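Local coordinates for protein 3,4-dihydroxy-2-butanone 4-phosphate synthase (Candida albicans, PDB 1TKS) that catalyses the conversion of D-ribulose 5-phosphate to formate and 3,4-dihydroxy-2-butanone 4-phosphate, a step of riboflavin biosynthesis, at residues G33-A38 / A48-Y53; E64-Q69 / A114-K119. All coordinates share one frame; numbering follows the deposited sequence.

How the contacts relate
Following the chain from the N terminus, contact 1 comes first: strand 34-38 leads through a five-residue loop into helix 44-52, whose second half folds back onto the strand. Contact 2 opens only afterwards. It closes a much longer excursion of 44 residues, bringing helix 64-69 against the 114-119 loop that leaves helix 103-114. The two contacts therefore stand in series, neither nesting nor crossing, with centres about 22 Å apart on opposite sides of the chain's centre. Helix 103-114 relates them: residues in its first half touch A48 and V51 of contact 1, while its end runs directly into the second segment of contact 2.

Contact 1: residues G33-A38 / A48-Y53; sequences GDLIMA and AFLVRY
L35 of strand 34-38 meets L50 of helix 44-52 in a compact, wholly apolar join without hydrogen bonds between the two segments. L50 CG is trans to N (chi1 -180°) and the chain bends at chi2 (57°), which carries CD1 to the strand. This methyl lies 3.6 Å from L35 CB and 3.9 Å from L35 CD1, the two leucines running past each other in opposite directions. Both are buried: I22 and L167 also touch L35, and C165 of the neighbouring strand touches L50.

Toward F49 the fit slackens. L35 CD1 comes no nearer than 4.2 Å to F49 CE2, approaching the ring obliquely. F49 and Y53 are partly exposed and pack on each other: Y53 CD1 sits 3.7 Å above one face of F49, R52 CG lies over the centre of a Y53 face, and H188 meets F49 edge-to-face. R52 NH1 forms a salt bridge with D170 of the same chain, at the side of the helix that faces the second subunit. Next to L35, D34 hydrogen-bonds H145 through OD2, and both residues probably bind the substrate. The arrangement is a helix laid on a mixed beta-sheet, as in alpha/beta folds, beside the probable active site.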
# COMPACT_ATOMS: atom_id res chain seq x y z
N GLY B 33 15.48 1.96 -6.31
CA GLY B 33 15.65 2.57 -5.00
C GLY B 33 14.45 2.65 -4.07
O GLY B 33 13.32 2.86 -4.50
N ASP B 34 14.72 2.50 -2.78
CA ASP B 34 13.68 2.58 -1.76
C ASP B 34 13.99 3.70 -0.79
O ASP B 34 15.16 3.98 -0.50
CB ASP B 34 13.58 1.27 -0.96
CG ASP B 34 12.93 0.14 -1.73
OD1 ASP B 34 12.34 0.38 -2.80
OD2 ASP B 34 13.00 -1.01 -1.24
N LEU B 35 12.95 4.36 -0.30
CA LEU B 35 13.12 5.41 0.69
C LEU B 35 13.03 4.72 2.05
O LEU B 35 12.14 3.90 2.28
CB LEU B 35 12.00 6.45 0.58
CG LEU B 35 12.20 7.48 -0.53
CD1 LEU B 35 10.95 8.33 -0.66
CD2 LEU B 35 13.41 8.35 -0.21
N ILE B 36 13.96 5.05 2.95
CA ILE B 36 13.98 4.47 4.29
C ILE B 36 14.32 5.53 5.34
O ILE B 36 15.18 6.37 5.11
CB ILE B 36 15.06 3.36 4.45
CG1 ILE B 36 14.93 2.32 3.33
CG2 ILE B 36 14.92 2.70 5.82
CD1 ILE B 36 15.92 1.17 3.44
N MET B 37 13.62 5.49 6.47
CA MET B 37 13.90 6.41 7.56
C MET B 37 13.52 5.77 8.88
O MET B 37 12.86 4.73 8.91
CB MET B 37 13.17 7.75 7.39
CG MET B 37 11.65 7.76 7.65
SD MET B 37 11.02 9.44 7.85
CE MET B 37 11.52 9.83 9.51
N ALA B 38 13.96 6.38 9.98
CA ALA B 38 13.69 5.88 11.32
C ALA B 38 12.19 5.85 11.59
O ALA B 38 11.50 6.86 11.43
CB ALA B 38 14.40 6.74 12.35
N ALA B 48 3.37 11.47 4.37
CA ALA B 48 2.67 11.94 3.19
C ALA B 48 3.66 11.99 2.03
O ALA B 48 3.32 11.69 0.89
CB ALA B 48 2.07 13.32 3.44
N PHE B 49 4.90 12.39 2.34
CA PHE B 49 5.95 12.47 1.33
C PHE B 49 6.28 11.07 0.83
O PHE B 49 6.35 10.83 -0.38
CB PHE B 49 7.20 13.11 1.94
CG PHE B 49 8.34 13.28 0.96
CD1 PHE B 49 8.41 14.42 0.16
CD2 PHE B 49 9.34 12.32 0.87
CE1 PHE B 49 9.48 14.60 -0.72
CE2 PHE B 49 10.41 12.49 -0.01
CZ PHE B 49 10.48 13.64 -0.81
N LEU B 50 6.47 10.14 1.76
CA LEU B 50 6.78 8.76 1.41
C LEU B 50 5.71 8.17 0.49
O LEU B 50 6.03 7.58 -0.54
CB LEU B 50 6.93 7.91 2.68
CG LEU B 50 7.27 6.43 2.46
CD1 LEU B 50 8.57 6.31 1.67
CD2 LEU B 50 7.40 5.73 3.80
N VAL B 51 4.45 8.33 0.87
CA VAL B 51 3.34 7.81 0.07
C VAL B 51 3.27 8.48 -1.30
O VAL B 51 3.10 7.81 -2.32
CB VAL B 51 1.99 7.99 0.80
CG1 VAL B 51 0.83 7.63 -0.12
CG2 VAL B 51 1.95 7.09 2.03
N ARG B 52 3.41 9.80 -1.33
CA ARG B 52 3.34 10.56 -2.57
C ARG B 52 4.28 10.09 -3.68
O ARG B 52 3.90 10.08 -4.85
CB ARG B 52 3.60 12.04 -2.28
CG ARG B 52 3.88 12.89 -3.52
CD ARG B 52 2.65 13.10 -4.39
NE ARG B 52 3.00 13.89 -5.56
CZ ARG B 52 3.63 13.41 -6.62
NH1 ARG B 52 3.98 12.13 -6.67
NH2 ARG B 52 3.95 14.20 -7.64
N TYR B 53 5.49 9.70 -3.31
CA TYR B 53 6.49 9.29 -4.29
C TYR B 53 6.81 7.81 -4.33
O TYR B 53 7.78 7.40 -4.97
CB TYR B 53 7.77 10.10 -4.06
CG TYR B 53 7.58 11.59 -4.23
CD1 TYR B 53 7.61 12.46 -3.14
CD2 TYR B 53 7.34 12.12 -5.50
CE1 TYR B 53 7.39 13.83 -3.31
CE2 TYR B 53 7.13 13.48 -5.68
CZ TYR B 53 7.16 14.33 -4.59
OH TYR B 53 6.94 15.68 -4.79

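Contact 2: residues E64-Q69 / A114-K119; sequences EERANQ and ANPNSK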
# COMPACT_ATOMS: atom_id res chain seq x y z
N GLU B 64 12.95 -9.37 14.77
CA GLU B 64 12.07 -10.48 15.12
C GLU B 64 11.73 -10.42 16.60
O GLU B 64 10.60 -10.69 17.00
CB GLU B 64 12.76 -11.82 14.80
CG GLU B 64 12.61 -12.24 13.34
CD GLU B 64 13.40 -13.50 12.99
OE1 GLU B 64 13.64 -14.33 13.90
OE2 GLU B 64 13.76 -13.67 11.81
N GLU B 65 12.71 -10.04 17.42
CA GLU B 65 12.49 -9.96 18.86
C GLU B 65 11.42 -8.93 19.20
O GLU B 65 10.57 -9.18 20.06
CB GLU B 65 13.80 -9.62 19.58
CG GLU B 65 13.91 -10.31 20.93
CD GLU B 65 15.19 -9.99 21.68
OE1 GLU B 65 16.27 -9.91 21.05
OE2 GLU B 65 15.12 -9.84 22.92
N ARG B 66 11.44 -7.79 18.51
CA ARG B 66 10.45 -6.75 18.75
C ARG B 66 9.07 -7.18 18.26
O ARG B 66 8.08 -6.99 18.96
CB ARG B 66 10.86 -5.44 18.06
CG ARG B 66 9.83 -4.33 18.19
CD ARG B 66 9.56 -3.99 19.65
NE ARG B 66 10.64 -3.22 20.26
CZ ARG B 66 10.85 -1.92 20.04
NH1 ARG B 66 11.86 -1.30 20.64
NH2 ARG B 66 10.06 -1.25 19.22
N ALA B 67 9.01 -7.75 17.07
CA ALA B 67 7.73 -8.21 16.52
C ALA B 67 7.11 -9.22 17.48
O ALA B 67 5.89 -9.23 17.68
CB ALA B 67 7.94 -8.83 15.14
N ASN B 68 7.94 -10.08 18.08
CA ASN B 68 7.45 -11.08 19.02
C ASN B 68 6.88 -10.41 20.27
O ASN B 68 5.83 -10.83 20.79
CB ASN B 68 8.56 -12.06 19.42
CG ASN B 68 8.95 -13.00 18.29
OD1 ASN B 68 8.15 -13.29 17.40
ND2 ASN B 68 10.17 -13.51 18.34
N GLN B 69 7.56 -9.38 20.76
CA GLN B 69 7.10 -8.67 21.96
C GLN B 69 5.74 -8.02 21.72
O GLN B 69 4.89 -8.02 22.61
CB GLN B 69 8.12 -7.60 22.36
CG GLN B 69 7.76 -6.88 23.65
CD GLN B 69 8.82 -5.88 24.09
OE1 GLN B 69 9.00 -4.83 23.47
NE2 GLN B 69 9.53 -6.20 25.17
N ALA B 114 7.80 1.49 16.97
CA ALA B 114 9.17 1.70 17.43
C ALA B 114 9.24 2.01 18.93
O ALA B 114 10.22 1.68 19.59
CB ALA B 114 9.83 2.83 16.63
N ASN B 115 8.19 2.63 19.46
CA ASN B 115 8.14 3.00 20.88
C ASN B 115 8.27 1.81 21.83
O ASN B 115 7.43 0.91 21.83
CB ASN B 115 6.84 3.75 21.18
CG ASN B 115 6.91 4.54 22.47
OD1 ASN B 115 7.38 4.05 23.49
ND2 ASN B 115 6.43 5.78 22.43
N PRO B 116 9.32 1.81 22.67
CA PRO B 116 9.56 0.73 23.63
C PRO B 116 8.43 0.51 24.63
O PRO B 116 8.30 -0.57 25.20
CB PRO B 116 10.85 1.17 24.34
CG PRO B 116 11.52 2.03 23.33
CD PRO B 116 10.38 2.82 22.74
N ASN B 117 7.63 1.54 24.86
CA ASN B 117 6.53 1.43 25.81
C ASN B 117 5.26 0.84 25.22
O ASN B 117 4.32 0.52 25.94
CB ASN B 117 6.22 2.81 26.42
CG ASN B 117 7.41 3.40 27.14
OD1 ASN B 117 8.00 2.77 28.01
ND2 ASN B 117 7.76 4.64 26.79
N SER B 118 5.23 0.68 23.90
CA SER B 118 4.05 0.11 23.26
C SER B 118 3.84 -1.33 23.69
O SER B 118 4.79 -2.08 23.92
CB SER B 118 4.18 0.17 21.73
OG SER B 118 4.11 1.50 21.28
N LYS B 119 2.57 -1.71 23.80
CA LYS B 119 2.19 -3.05 24.20
C LYS B 119 1.36 -3.72 23.11
O LYS B 119 0.74 -3.05 22.29
CB LYS B 119 1.38 -2.98 25.50
CG LYS B 119 2.09 -2.27 26.64
CD LYS B 119 1.23 -2.27 27.90
CE LYS B 119 1.87 -1.44 29.00
NZ LYS B 119 3.24 -1.92 29.36
O HOH W 1 7.22 -3.07 22.31
O HOH W 2 10.34 -2.51 25.20
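R66 leaves helix 64-69 with CG anti to its backbone nitrogen (chi1 176°), and bends at chi2 and chi3 fold the chain so that the guanidinium meets A114 at the end of helix 103-114. NH2 donates to A114 O at 3.0 Å, with an N-H...O angle of 154°. The carbonyl oxygen lies near the guanidinium plane, at its edge, but the donor stands about 60° out of the carbonyl plane and so misses the lone pairs. Weak bonds from NH2 to L113 O and from NH1 to Q159 OE1 give the group further partners. P116 CA lies over one guanidinium face, 4.3 Å from NH1.

One helical turn on, Q69 extends its chain alongside without touching the loop directly. Its OE1 is joined to P116 O by a water, 3.2 Å from OE1 and 2.8 Å from P116 O; another water lies between OE1 and S118 O, although other acceptors compete for its protons. The loop is braced from within as well: N117 N donates to N115 OD1 at 2.9 Å, and S118 N to N115 O at 3.0 Å. The first closes an Asx turn, the second a type I beta turn from N115 to S118, both starting at the residue that follows helix 103-114.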